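PDB 3OON: outer membrane protein (Tpn50) from Borrelia burgdorferi, which probably binds peptidoglycan through its OmpA-like C-terminal domain, the part present here, and so would tie the outer membrane to the cell wall. Local coordinates for residues S16-F21 against A112-V117; L52-T57 against K95-Q100; E7-G12 against E118-N123. One frame throughout, in Å; residues are numbered along the deposited sequence. Where two conformers were deposited one is given.

Contact 1: S16-F21 against A112-V117. With SO4 (sulfate ion), chain B.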
loop_
_atom_site.group_PDB
_atom_site.type_symbol
_atom_site.label_atom_id
_atom_site.label_comp_id
_atom_site.label_asym_id
_atom_site.label_seq_id
_atom_site.Cartn_x
_atom_site.Cartn_y
_atom_site.Cartn_z
ATOM N N SER A 16 2.565 -5.157 -4.071
ATOM C CA SER A 16 3.417 -6.320 -3.847
ATOM C C SER A 16 3.265 -6.806 -2.413
ATOM O O SER A 16 3.212 -6.015 -1.466
ATOM C CB SER A 16 4.876 -6.041 -4.216
ATOM O OG SER A 16 5.493 -5.209 -3.277
ATOM N N PHE A 17 3.144 -8.114 -2.258
ATOM C CA PHE A 17 2.869 -8.699 -0.963
ATOM C C PHE A 17 3.299 -10.154 -0.989
ATOM O O PHE A 17 3.737 -10.661 -2.023
ATOM C CB PHE A 17 1.375 -8.571 -0.618
ATOM C CG PHE A 17 0.461 -9.082 -1.688
ATOM C CD1 PHE A 17 -0.042 -10.368 -1.630
ATOM C CD2 PHE A 17 0.114 -8.273 -2.771
ATOM C CE1 PHE A 17 -0.886 -10.855 -2.648
ATOM C CE2 PHE A 17 -0.720 -8.744 -3.783
ATOM C CZ PHE A 17 -1.223 -10.039 -3.719
ATOM N N ASP A 18 3.190 -10.842 0.137
ATOM C CA ASP A 18 3.517 -12.264 0.144
ATOM C C ASP A 18 2.430 -13.085 0.821
ATOM O O ASP A 18 1.932 -12.738 1.899
ATOM C CB ASP A 18 4.893 -12.535 0.755
ATOM C CG ASP A 18 4.937 -12.237 2.229
ATOM O OD1 ASP A 18 3.968 -11.647 2.735
ATOM O OD2 ASP A 18 5.938 -12.595 2.886
ATOM N N ILE A 19 2.079 -14.177 0.156
ATOM C CA ILE A 19 0.956 -15.027 0.534
ATOM C C ILE A 19 1.545 -16.375 0.845
ATOM O O ILE A 19 2.311 -16.917 0.041
ATOM C CB ILE A 19 -0.053 -15.193 -0.638
ATOM C CG1 ILE A 19 -0.759 -13.869 -0.966
ATOM C CG2 ILE A 19 -1.062 -16.337 -0.361
ATOM C CD1 ILE A 19 -1.775 -13.380 0.083
ATOM N N GLU A 20 1.197 -16.916 2.009
ATOM C CA GLU A 20 1.606 -18.261 2.365
ATOM C C GLU A 20 0.786 -19.262 1.575
ATOM O O GLU A 20 -0.450 -19.255 1.643
ATOM C CB GLU A 20 1.432 -18.498 3.862
ATOM C CG GLU A 20 2.423 -17.730 4.707
ATOM C CD GLU A 20 2.528 -18.242 6.135
ATOM O OE1 GLU A 20 2.481 -19.471 6.356
ATOM O OE2 GLU A 20 2.675 -17.399 7.039
ATOM N N PHE A 21 1.483 -20.081 0.793
ATOM C CA PHE A 21 0.901 -21.234 0.122
ATOM C C PHE A 21 1.449 -22.481 0.790
ATOM O O PHE A 21 2.583 -22.488 1.265
ATOM C CB PHE A 21 1.299 -21.261 -1.359
ATOM C CG PHE A 21 0.675 -20.174 -2.181
ATOM C CD1 PHE A 21 -0.604 -20.330 -2.713
ATOM C CD2 PHE A 21 1.373 -19.005 -2.447
ATOM C CE1 PHE A 21 -1.183 -19.315 -3.494
ATOM C CE2 PHE A 21 0.806 -17.991 -3.222
ATOM C CZ PHE A 21 -0.472 -18.146 -3.741
ATOM N N ALA A 112 7.771 -19.124 5.884
ATOM C CA ALA A 112 8.545 -19.984 4.990
ATOM C C ALA A 112 7.715 -20.432 3.794
ATOM O O ALA A 112 8.254 -20.640 2.704
ATOM C CB ALA A 112 9.080 -21.192 5.744
ATOM N N LYS A 113 6.409 -20.587 4.012
ATOM C CA LYS A 113 5.456 -20.900 2.942
ATOM C C LYS A 113 5.212 -19.663 2.070
ATOM O O LYS A 113 4.639 -19.762 0.975
ATOM C CB LYS A 113 4.126 -21.371 3.535
ATOM C CG LYS A 113 4.168 -22.712 4.267
ATOM C CD LYS A 113 2.861 -22.932 5.030
ATOM C CE LYS A 113 3.060 -23.718 6.330
ATOM N NZ LYS A 113 3.477 -25.133 6.089
ATOM N N ASN A 114 5.648 -18.505 2.571
ATOM C CA ASN A 114 5.464 -17.215 1.894
ATOM C C ASN A 114 6.054 -17.133 0.486
ATOM O O ASN A 114 7.249 -17.343 0.282
ATOM C CB ASN A 114 6.026 -16.069 2.744
ATOM C CG ASN A 114 4.981 -15.429 3.643
ATOM O OD1 ASN A 114 3.819 -15.253 3.256
ATOM N ND2 ASN A 114 5.399 -15.038 4.837
ATOM N N ARG A 115 5.197 -16.797 -0.475
ATOM C CA ARG A 115 5.608 -16.613 -1.862
ATOM C C ARG A 115 5.115 -15.264 -2.394
ATOM O O ARG A 115 4.029 -14.791 -2.031
ATOM C CB ARG A 115 5.071 -17.743 -2.744
ATOM C CG ARG A 115 5.631 -19.124 -2.434
ATOM C CD ARG A 115 7.117 -19.178 -2.705
ATOM N NE ARG A 115 7.685 -20.488 -2.385
ATOM C CZ ARG A 115 8.148 -20.847 -1.186
ATOM N NH1 ARG A 115 8.110 -20.002 -0.153
ATOM N NH2 ARG A 115 8.641 -22.065 -1.010
ATOM N N ARG A 116 5.922 -14.670 -3.266
ATOM C CA ARG A 116 5.662 -13.351 -3.808
ATOM C C ARG A 116 4.504 -13.386 -4.796
ATOM O O ARG A 116 4.429 -14.270 -5.658
ATOM C CB ARG A 116 6.916 -12.807 -4.501
ATOM C CG ARG A 116 8.105 -12.530 -3.559
ATOM C CD ARG A 116 9.344 -12.095 -4.343
ATOM N NE ARG A 116 8.975 -11.295 -5.516
ATOM C CZ ARG A 116 9.191 -11.646 -6.785
ATOM N NH1 ARG A 116 9.810 -12.784 -7.085
ATOM N NH2 ARG A 116 8.796 -10.835 -7.755
ATOM N N VAL A 117 3.595 -12.423 -4.639
ATOM C CA VAL A 117 2.522 -12.175 -5.597
ATOM C C VAL A 117 2.516 -10.679 -5.830
ATOM O O VAL A 117 2.768 -9.887 -4.914
ATOM C CB VAL A 117 1.112 -12.622 -5.096
ATOM C CG1 VAL A 117 0.057 -12.448 -6.204
ATOM C CG2 VAL A 117 1.101 -14.059 -4.650
HETATM S S SO4 B . 7.882 -23.321 -4.718
HETATM O O1 SO4 B . 8.633 -23.631 -3.502
HETATM O O2 SO4 B . 7.606 -21.891 -4.786
HETATM O O3 SO4 B . 8.701 -23.723 -5.860
HETATM O O4 SO4 B . 6.644 -24.091 -4.714
HETATM O O HOH W 1 4.776 -22.384 -0.160
#
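F17 and V117 meet through side chains and backbone at once. F17 CE1 lies 3.6 Å from V117 CB, CZ reaches CB and CG1, and the V117 carbonyl O sits over one ring face, displaced toward the rim. A chi1 of 52° sets F17 CG between its own N and carbonyl carbon; the end of the side chain comes nearer the other segment than its CB direction suggests. V117 CG2 faces I19 CG1 at 4.1 Å and the F21 ring at its CE2 edge. On the other face of the sheet, in one of two deposited D18 conformers, the D18 carboxylate and N114 amide stack with planes 15° apart, unbonded to each other. E20 CG packs on N114 OD1 at 3.2 Å.

Between these two sets of side chains runs an antiparallel ladder in which F17-V117 and I19-R115 are hydrogen-bonded pairs, D18-R116 and E20-N114 non-hydrogen-bonded ones. It joins strands 12-20 and 114-122 of the OmpA C-terminal domain. Beyond the strand end F21 N bonds K113 O, with one water donating to both F21 O and K113 O.

Farther out, R115 bends at chi2 (-64°) and its NH1 donates to the carbonyls of A112 and N114. NE and NH2 grip a sulfate, probably from the crystallisation liquor, NE to O2 at 2.8 Å; R73 and the E58 and Q59 backbone N atoms also bind it, consistent with the peptidoglycan pocket of OmpA-like domains. D18 OD1 makes a salt bridge to K35, and the N1 side chain hydrogen-bonds both D18 OD2 and N114 ND2.

Contact 2: L52-T57 against K95-Q100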
loop_
_atom_site.group_PDB
_atom_site.type_symbol
_atom_site.label_atom_id
_atom_site.label_comp_id
_atom_site.label_asym_id
_atom_site.label_seq_id
_atom_site.Cartn_x
_atom_site.Cartn_y
_atom_site.Cartn_z
ATOM N N LEU A 52 -3.550 -7.002 -13.338
ATOM C CA LEU A 52 -2.625 -8.063 -13.723
ATOM C C LEU A 52 -2.140 -8.734 -12.451
ATOM O O LEU A 52 -1.660 -8.044 -11.538
ATOM C CB LEU A 52 -1.436 -7.456 -14.480
ATOM C CG LEU A 52 -0.169 -8.308 -14.615
ATOM C CD1 LEU A 52 -0.420 -9.486 -15.538
ATOM C CD2 LEU A 52 0.953 -7.446 -15.173
ATOM N N ILE A 53 -2.277 -10.059 -12.380
ATOM C CA ILE A 53 -1.852 -10.812 -11.208
ATOM C C ILE A 53 -0.704 -11.712 -11.621
ATOM O O ILE A 53 -0.852 -12.530 -12.545
ATOM C CB ILE A 53 -2.972 -11.682 -10.605
ATOM C CG1 ILE A 53 -4.246 -10.856 -10.390
ATOM C CG2 ILE A 53 -2.478 -12.341 -9.297
ATOM C CD1 ILE A 53 -5.370 -11.623 -9.705
ATOM N N GLU A 54 0.432 -11.562 -10.943
ATOM C CA GLU A 54 1.662 -12.266 -11.310
ATOM C C GLU A 54 2.115 -13.189 -10.189
ATOM O O GLU A 54 2.253 -12.752 -9.032
ATOM C CB GLU A 54 2.770 -11.263 -11.642
ATOM C CG GLU A 54 2.419 -10.336 -12.801
ATOM C CD GLU A 54 3.503 -9.333 -13.089
ATOM O OE1 GLU A 54 3.462 -8.222 -12.511
ATOM O OE2 GLU A 54 4.400 -9.654 -13.895
ATOM N N GLY A 55 2.310 -14.459 -10.531
ATOM C CA GLY A 55 2.669 -15.499 -9.568
ATOM C C GLY A 55 4.114 -15.928 -9.727
ATOM O O GLY A 55 4.719 -15.752 -10.800
ATOM N N HIS A 56 4.664 -16.497 -8.655
ATOM C CA HIS A 56 6.058 -16.893 -8.612
ATOM C C HIS A 56 6.256 -18.190 -7.842
ATOM O O HIS A 56 5.494 -18.529 -6.918
ATOM C CB HIS A 56 6.930 -15.802 -7.963
ATOM C CG HIS A 56 6.829 -14.466 -8.628
ATOM N ND1 HIS A 56 7.699 -14.055 -9.615
ATOM C CD2 HIS A 56 5.959 -13.445 -8.445
ATOM C CE1 HIS A 56 7.371 -12.839 -10.012
ATOM N NE2 HIS A 56 6.318 -12.445 -9.316
ATOM N N THR A 57 7.290 -18.914 -8.246
ATOM C CA THR A 57 7.779 -20.056 -7.502
ATOM C C THR A 57 9.216 -19.760 -7.106
ATOM O O THR A 57 9.814 -18.797 -7.589
ATOM C CB THR A 57 7.754 -21.342 -8.343
ATOM O OG1 THR A 57 8.389 -21.092 -9.602
ATOM C CG2 THR A 57 6.330 -21.795 -8.598
ATOM N N LYS A 95 -0.484 -14.021 -14.941
ATOM C CA LYS A 95 0.844 -14.305 -15.452
ATOM C C LYS A 95 1.642 -15.128 -14.443
ATOM O O LYS A 95 1.733 -14.763 -13.275
ATOM C CB LYS A 95 1.585 -12.990 -15.743
ATOM C CG LYS A 95 3.078 -13.108 -15.994
ATOM C CD LYS A 95 3.377 -13.554 -17.403
ATOM C CE LYS A 95 4.791 -13.188 -17.812
ATOM N NZ LYS A 95 5.186 -13.896 -19.065
ATOM N N GLY A 96 2.223 -16.230 -14.901
ATOM C CA GLY A 96 3.145 -17.003 -14.066
ATOM C C GLY A 96 4.570 -16.798 -14.552
ATOM O O GLY A 96 4.834 -16.901 -15.754
ATOM N N TRP A 97 5.485 -16.498 -13.626
ATOM C CA TRP A 97 6.894 -16.288 -13.957
ATOM C C TRP A 97 7.765 -17.498 -13.627
ATOM O O TRP A 97 8.992 -17.471 -13.803
ATOM C CB TRP A 97 7.422 -15.076 -13.187
ATOM C CG TRP A 97 6.991 -13.787 -13.758
ATOM C CD1 TRP A 97 6.035 -12.952 -13.258
ATOM C CD2 TRP A 97 7.488 -13.167 -14.945
ATOM N NE1 TRP A 97 5.908 -11.843 -14.059
ATOM C CE2 TRP A 97 6.788 -11.947 -15.102
ATOM C CE3 TRP A 97 8.461 -13.518 -15.894
ATOM C CZ2 TRP A 97 7.029 -11.075 -16.170
ATOM C CZ3 TRP A 97 8.696 -12.650 -16.960
ATOM C CH2 TRP A 97 7.982 -11.443 -17.086
ATOM N N GLY A 98 7.126 -18.544 -13.124
ATOM C CA GLY A 98 7.841 -19.640 -12.496
ATOM C C GLY A 98 8.883 -19.088 -11.525
ATOM O O GLY A 98 8.600 -18.182 -10.747
ATOM N N SER A 99 10.099 -19.611 -11.619
ATOM C CA SER A 99 11.195 -19.166 -10.748
ATOM C C SER A 99 12.160 -18.200 -11.443
ATOM O O SER A 99 13.294 -18.013 -10.994
ATOM C CB SER A 99 11.930 -20.381 -10.180
ATOM O OG SER A 99 11.028 -21.196 -9.446
ATOM N N GLN A 100 11.690 -17.552 -12.513
ATOM C CA GLN A 100 12.563 -16.731 -13.368
ATOM C C GLN A 100 12.757 -15.278 -12.925
ATOM O O GLN A 100 13.682 -14.611 -13.401
ATOM C CB GLN A 100 12.096 -16.783 -14.831
ATOM C CG GLN A 100 12.057 -18.192 -15.422
ATOM C CD GLN A 100 13.412 -18.896 -15.371
ATOM O OE1 GLN A 100 14.380 -18.448 -15.991
ATOM N NE2 GLN A 100 13.480 -20.009 -14.640
HETATM O O HOH W 2 9.799 -15.800 -10.260
#
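E54-K95 and G55-G96 are parallel bridges, with CA-CA separations of 4.7 and 4.8 Å. The two segments run in nearly the same direction, 22° apart. K95 is gripped from both its backbone ends: its N donates to I53 O and its O accepts from G55 N, each at 2.8 Å. W97 N then bonds G55 O. Past the strands the pairing continues as T57 N to G98 O at 2.9 Å, nearly straight at hydrogen (179°) although the donor stands above the carbonyl plane. W97-Q100 is a type II' turn, closed by Q100 N to W97 O, with G98 at positive phi. These are the two parallel strands of a beta-alpha-beta unit whose helix, 63-83, supplies S70 to G98 N and R73 to H56 O.

Of the side chains, E54 and W97 lie side by side. W97 NE1 donates to E54 OE2 at 2.7 Å; OE2 lies in the indole plane, but NE1 approaches it on the anti side and well out of the carboxylate plane. K95 CE lies over one face of the same indole, offset toward the rim. H56 runs beside W97 with planes 11° apart but slid so far that the rings barely overlap; its CE1 comes 3.5 Å from W97 CD1. A water links H56 ND1 to G98 O, and H56 NE2 bonds E118 on strand 114-122.

Indole N-H and nearby ammonium (K95 NZ is 6.7 Å from E54 OE2) would both tend to stabilise a charged E54 carboxylate, while H56, held at both ring nitrogens, has its rotation fixed between E118 and the water.

Contact 3: E7-G12 against E118-N123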
loop_
_atom_site.group_PDB
_atom_site.type_symbol
_atom_site.label_atom_id
_atom_site.label_comp_id
_atom_site.label_asym_id
_atom_site.label_seq_id
_atom_site.Cartn_x
_atom_site.Cartn_y
_atom_site.Cartn_z
ATOM N N GLU A 7 3.424 0.814 -4.846
ATOM C CA GLU A 7 4.350 1.662 -5.590
ATOM C C GLU A 7 3.842 1.831 -7.014
ATOM O O GLU A 7 3.287 0.898 -7.601
ATOM C CB GLU A 7 5.778 1.089 -5.565
ATOM C CG GLU A 7 6.792 1.986 -6.259
ATOM C CD GLU A 7 8.231 1.514 -6.139
ATOM O OE1 GLU A 7 8.506 0.496 -5.469
ATOM O OE2 GLU A 7 9.091 2.182 -6.740
ATOM N N LYS A 8 4.004 3.030 -7.554
ATOM C CA LYS A 8 3.568 3.301 -8.916
ATOM C C LYS A 8 4.658 2.894 -9.902
ATOM O O LYS A 8 5.861 2.989 -9.606
ATOM C CB LYS A 8 3.209 4.779 -9.072
ATOM C CG LYS A 8 2.516 5.137 -10.384
ATOM C CD LYS A 8 1.543 6.289 -10.180
ATOM C CE LYS A 8 1.180 6.945 -11.507
ATOM N NZ LYS A 8 0.013 7.847 -11.361
ATOM N N ASN A 9 4.234 2.397 -11.055
ATOM C CA ASN A 9 5.139 2.230 -12.186
ATOM C C ASN A 9 4.478 2.678 -13.484
ATOM O O ASN A 9 3.376 3.248 -13.468
ATOM C CB ASN A 9 5.732 0.805 -12.254
ATOM C CG ASN A 9 4.686 -0.275 -12.455
ATOM O OD1 ASN A 9 3.615 -0.036 -13.005
ATOM N ND2 ASN A 9 5.009 -1.489 -12.023
ATOM N N ASN A 10 5.160 2.463 -14.600
ATOM C CA ASN A 10 4.635 2.822 -15.913
ATOM C C ASN A 10 3.371 2.041 -16.300
ATOM O O ASN A 10 2.600 2.494 -17.154
ATOM C CB ASN A 10 5.725 2.635 -16.969
ATOM C CG ASN A 10 6.408 1.289 -16.857
ATOM O OD1 ASN A 10 5.875 0.276 -17.295
ATOM N ND2 ASN A 10 7.591 1.271 -16.257
ATOM N N LYS A 11 3.165 0.882 -15.663
ATOM C CA LYS A 11 2.013 0.002 -15.940
ATOM C C LYS A 11 0.758 0.359 -15.137
ATOM O O LYS A 11 -0.365 0.046 -15.546
ATOM C CB LYS A 11 2.378 -1.458 -15.658
ATOM C CG LYS A 11 3.573 -1.985 -16.446
ATOM C CD LYS A 11 4.091 -3.305 -15.867
ATOM C CE LYS A 11 3.254 -4.483 -16.323
ATOM N NZ LYS A 11 3.971 -5.774 -16.178
ATOM N N GLY A 12 0.961 1.000 -13.989
ATOM C CA GLY A 12 -0.127 1.335 -13.076
ATOM C C GLY A 12 0.347 1.363 -11.634
ATOM O O GLY A 12 1.485 1.745 -11.343
ATOM N N GLU A 118 2.250 -10.285 -7.064
ATOM C CA GLU A 118 2.075 -8.889 -7.364
ATOM C C GLU A 118 0.742 -8.765 -8.042
ATOM O O GLU A 118 0.342 -9.652 -8.807
ATOM C CB GLU A 118 3.175 -8.360 -8.282
ATOM C CG GLU A 118 4.551 -8.287 -7.639
ATOM C CD GLU A 118 5.374 -9.530 -7.914
ATOM O OE1 GLU A 118 5.390 -9.990 -9.089
ATOM O OE2 GLU A 118 5.999 -10.043 -6.956
ATOM N N ILE A 119 0.053 -7.674 -7.742
ATOM C CA ILE A 119 -1.142 -7.295 -8.464
ATOM C C ILE A 119 -0.959 -5.848 -8.907
ATOM O O ILE A 119 -0.647 -4.966 -8.087
ATOM C CB ILE A 119 -2.397 -7.413 -7.596
ATOM C CG1 ILE A 119 -2.653 -8.871 -7.205
ATOM C CG2 ILE A 119 -3.612 -6.848 -8.346
ATOM C CD1 ILE A 119 -3.830 -9.076 -6.246
ATOM N N THR A 120 -1.128 -5.597 -10.195
ATOM C CA THR A 120 -1.023 -4.239 -10.718
ATOM C C THR A 120 -2.395 -3.707 -11.122
ATOM O O THR A 120 -3.102 -4.337 -11.907
ATOM C CB THR A 120 -0.040 -4.168 -11.894
ATOM O OG1 THR A 120 1.242 -4.644 -11.460
ATOM C CG2 THR A 120 0.121 -2.729 -12.398
ATOM N N ILE A 121 -2.763 -2.554 -10.568
ATOM C CA ILE A 121 -3.973 -1.860 -11.002
ATOM C C ILE A 121 -3.577 -1.133 -12.272
ATOM O O ILE A 121 -2.830 -0.150 -12.233
ATOM C CB ILE A 121 -4.510 -0.881 -9.943
ATOM C CG1 ILE A 121 -4.725 -1.611 -8.610
ATOM C CG2 ILE A 121 -5.828 -0.259 -10.423
ATOM C CD1 ILE A 121 -4.985 -0.678 -7.423
ATOM N N LEU A 122 -4.036 -1.660 -13.404
ATOM C CA LEU A 122 -3.592 -1.178 -14.710
ATOM C C LEU A 122 -4.236 0.150 -15.048
ATOM O O LEU A 122 -5.426 0.352 -14.813
ATOM C CB LEU A 122 -3.899 -2.208 -15.804
ATOM C CG LEU A 122 -3.282 -3.598 -15.626
ATOM C CD1 LEU A 122 -3.833 -4.542 -16.679
ATOM C CD2 LEU A 122 -1.735 -3.556 -15.667
ATOM N N ASN A 123 -3.429 1.044 -15.602
ATOM C CA ASN A 123 -3.875 2.382 -15.980
ATOM C C ASN A 123 -5.113 2.409 -16.873
ATOM O O ASN A 123 -6.117 3.050 -16.527
ATOM C CB ASN A 123 -2.730 3.138 -16.641
ATOM C CG ASN A 123 -2.011 4.046 -15.677
ATOM O OD1 ASN A 123 -0.930 3.717 -15.184
ATOM N ND2 ASN A 123 -2.609 5.203 -15.395
HETATM O O HOH W 3 0.370 2.909 -18.148
#
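T120 and N123 touch K11 and G12, where the turn after strand 4-9 joins strand 12-20 and this hairpin comes up against the end of the C-terminal strand 114-122 in the OmpA-like domain. G12 and L122 form an antiparallel non-hydrogen-bonded pair, CA-CA 4.6 Å, and N123 N donates to K11 O at 3.2 Å. G12 has no side chain, and its CA sits 3.2 Å from I121 O in a CA-H...O contact; a CB there would clash with that oxygen.

N123 can be followed outward. Its CB lies 4.0 Å from K11 O, the acceptor of its own backbone N-H. At the tip, OD1 approaches G12 CA to 3.3 Å, and a water that donates to N10 O also gives OD1 a weak hydrogen bond. K41 of the second subunit packs on N123 too.

T120 comes from the adjoining part of the strand: CG2, anti to its backbone N, reaches G12 CA and K11 CB. The side chain of N9 folds the hairpin's connection into an Asx turn, its OD1 accepting from K11 N at 2.8 Å.

From the N terminus, strand 4-9 turns into strand 12-20, and that turn is where contact 3 later receives the chain's last residues, closing the longest loop. Contact 1 closes the next, between strand 12-20 and the start of strand 114-122. Contact 2 closes the shortest, joining strands 51-55 and 92-96 around helix 63-83. The three loops are therefore concentric, none crossing another. Strand 114-122 serves contacts 1 and 3 in succession and borders 51-55, which brings contact 2 into the same sheet: L52 O, 2.8 Å from T120 N, probably bonds strand 51-55 to 114-122, V117 CG1 packs on I53, and F17 CZ packs on I119 CD1.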